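Long-range contact in putative NADPH-dependent oxidoreductase (PDB 3DB2), which probably catalyses an NADPH-dependent oxidation or reduction, as a two-domain enzyme whose Rossmann fold probably holds the nucleotide: residues Leu32-Tyr36 / Cys52-Met58. Sequence-based numbering, arbitrary orientation.
Sequences LVTCY and CAGDATM
Tyr36 and Met58 meet where two neighbouring parallel strands of a Rossmann fold end, a worked example of side-chain packing that continues the contact within a beta-alpha-beta unit past the end of its strand pairing. Strand 30-36 leads through helix 40-50 to the short outermost strand 53-54, and the chain then turns past the edge of the tyrosine ring into helix 58-62. With CG anti to the backbone N (chi1 178°), the Tyr36 ring reaches beyond its strand, edge-on to the turn. Met58, a selenomethionine, crosses it at about a right angle: CG lies over one face, 4.0 Å from the ring centroid in a CH-pi contact, and its chain bends so that SE, in an oblique Met-aromatic contact, comes 3.5 Å from Tyr36 CD2. The ring's rim faces the backbone of the turn, with Asp55 O 3.2 Å from Tyr36 CD1.

Backbone pairing is sparse and sits farther back. Ala53 N donates to Val33 O (2.8 Å) and Asp55 N to Cys35 O (2.9 Å). Beside them, on the face shared with Ala53, Thr34 OG1 donates to Asp55 OD2 at 2.7 Å, coming from above the carboxylate plane, 61° out of it. The same oxygen forms a salt bridge with Arg64, so two donors grip it, and the buried carboxylate would probably stay ionised. On the other face Cys52 SG packs against Leu32 CG at 3.8 Å, and Phe46 of the crossover helix touches both Leu32 and Cys35.

Beyond the ring, a water bridges the two segments: it lies near the ring plane, hydrogen-bonded to Tyr36 OH, and donates a hydrogen bond to Ala56 O at 2.9 Å.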
loop_
_atom_site.group_PDB
_atom_site.type_symbol
_atom_site.label_atom_id
_atom_site.label_comp_id
_atom_site.label_asym_id
_atom_site.label_seq_id
_atom_site.Cartn_x
_atom_site.Cartn_y
_atom_site.Cartn_z
ATOM N N LEU C 32 36.728 13.204 -16.333
ATOM C CA LEU C 32 35.989 14.431 -16.616
ATOM C C LEU C 32 36.902 15.432 -17.332
ATOM O O LEU C 32 37.863 15.905 -16.724
ATOM C CB LEU C 32 35.430 15.013 -15.346
ATOM C CG LEU C 32 34.488 16.200 -15.256
ATOM C CD1 LEU C 32 33.387 16.271 -16.290
ATOM C CD2 LEU C 32 33.807 16.190 -13.879
ATOM N N VAL C 33 36.557 15.727 -18.572
ATOM C CA VAL C 33 37.248 16.604 -19.496
ATOM C C VAL C 33 36.738 18.037 -19.441
ATOM O O VAL C 33 37.459 19.033 -19.286
ATOM C CB VAL C 33 37.058 16.103 -20.952
ATOM C CG1 VAL C 33 37.714 17.083 -21.916
ATOM C CG2 VAL C 33 37.596 14.709 -21.175
ATOM N N THR C 34 35.418 18.233 -19.550
ATOM C CA THR C 34 34.896 19.586 -19.584
ATOM C C THR C 34 33.471 19.594 -19.056
ATOM O O THR C 34 32.904 18.565 -18.666
ATOM C CB THR C 34 35.012 20.159 -21.012
ATOM O OG1 THR C 34 34.743 21.558 -20.994
ATOM C CG2 THR C 34 34.019 19.492 -21.950
ATOM N N CYS C 35 32.895 20.781 -19.029
ATOM C CA CYS C 35 31.544 21.042 -18.580
ATOM C C CYS C 35 30.942 22.224 -19.328
ATOM O O CYS C 35 31.597 23.140 -19.874
ATOM C CB CYS C 35 31.571 21.233 -17.066
ATOM S SG CYS C 35 32.174 22.884 -16.568
ATOM N N TYR C 36 29.617 22.210 -19.388
ATOM C CA TYR C 36 28.820 23.290 -19.964
ATOM C C TYR C 36 27.626 23.576 -19.055
ATOM O O TYR C 36 27.038 22.634 -18.556
ATOM C CB TYR C 36 28.385 22.921 -21.385
ATOM C CG TYR C 36 27.510 24.002 -21.975
ATOM C CD1 TYR C 36 28.054 25.175 -22.478
ATOM C CD2 TYR C 36 26.131 23.831 -22.008
ATOM C CE1 TYR C 36 27.247 26.167 -23.015
ATOM C CE2 TYR C 36 25.314 24.812 -22.542
ATOM C CZ TYR C 36 25.876 25.968 -23.043
ATOM O OH TYR C 36 25.052 26.943 -23.566
ATOM N N CYS C 52 38.191 20.530 -14.387
ATOM C CA CYS C 52 38.147 20.172 -15.813
ATOM C C CYS C 52 38.100 21.487 -16.588
ATOM O O CYS C 52 38.259 22.525 -15.921
ATOM C CB CYS C 52 36.945 19.287 -16.069
ATOM S SG CYS C 52 35.380 19.939 -15.432
ATOM N N ALA C 53 37.883 21.432 -17.897
ATOM C CA ALA C 53 37.625 22.605 -18.698
ATOM C C ALA C 53 36.161 23.025 -18.557
ATOM O O ALA C 53 35.280 22.344 -18.049
ATOM C CB ALA C 53 37.959 22.395 -20.175
ATOM N N GLY C 54 35.864 24.218 -19.022
ATOM C CA GLY C 54 34.516 24.745 -19.168
ATOM C C GLY C 54 34.399 25.222 -20.617
ATOM O O GLY C 54 35.352 25.729 -21.218
ATOM N N ASP C 55 33.233 25.057 -21.222
ATOM C CA ASP C 55 33.104 25.504 -22.616
ATOM C C ASP C 55 32.029 26.572 -22.680
ATOM O O ASP C 55 30.973 26.462 -22.059
ATOM C CB ASP C 55 32.833 24.280 -23.470
ATOM C CG ASP C 55 34.098 23.518 -23.802
ATOM O OD1 ASP C 55 35.014 24.165 -24.329
ATOM O OD2 ASP C 55 34.184 22.297 -23.561
ATOM N N ALA C 56 32.285 27.639 -23.432
ATOM C CA ALA C 56 31.344 28.743 -23.559
ATOM C C ALA C 56 30.110 28.347 -24.365
ATOM O O ALA C 56 29.033 28.913 -24.176
ATOM C CB ALA C 56 32.035 29.932 -24.201
ATOM N N THR C 57 30.267 27.400 -25.281
ATOM C CA THR C 57 29.181 27.014 -26.171
ATOM C C THR C 57 29.092 25.494 -26.287
ATOM O O THR C 57 30.075 24.775 -26.075
ATOM C CB THR C 57 29.422 27.659 -27.544
ATOM O OG1 THR C 57 30.782 27.433 -27.934
ATOM C CG2 THR C 57 29.316 29.177 -27.458
HETATM N N MSE C 58 27.916 24.998 -26.633
HETATM C CA MSE C 58 27.756 23.538 -26.752
HETATM C C MSE C 58 28.645 23.029 -27.880
HETATM O O MSE C 58 29.171 21.929 -27.813
HETATM C CB MSE C 58 26.281 23.233 -27.065
HETATM C CG MSE C 58 25.428 23.051 -25.809
HETATM SE SE MSE C 58 26.087 21.604 -24.675
HETATM C CE MSE C 58 25.326 20.155 -25.740
HETATM O O HOH W 1 26.145 29.365 -24.417
#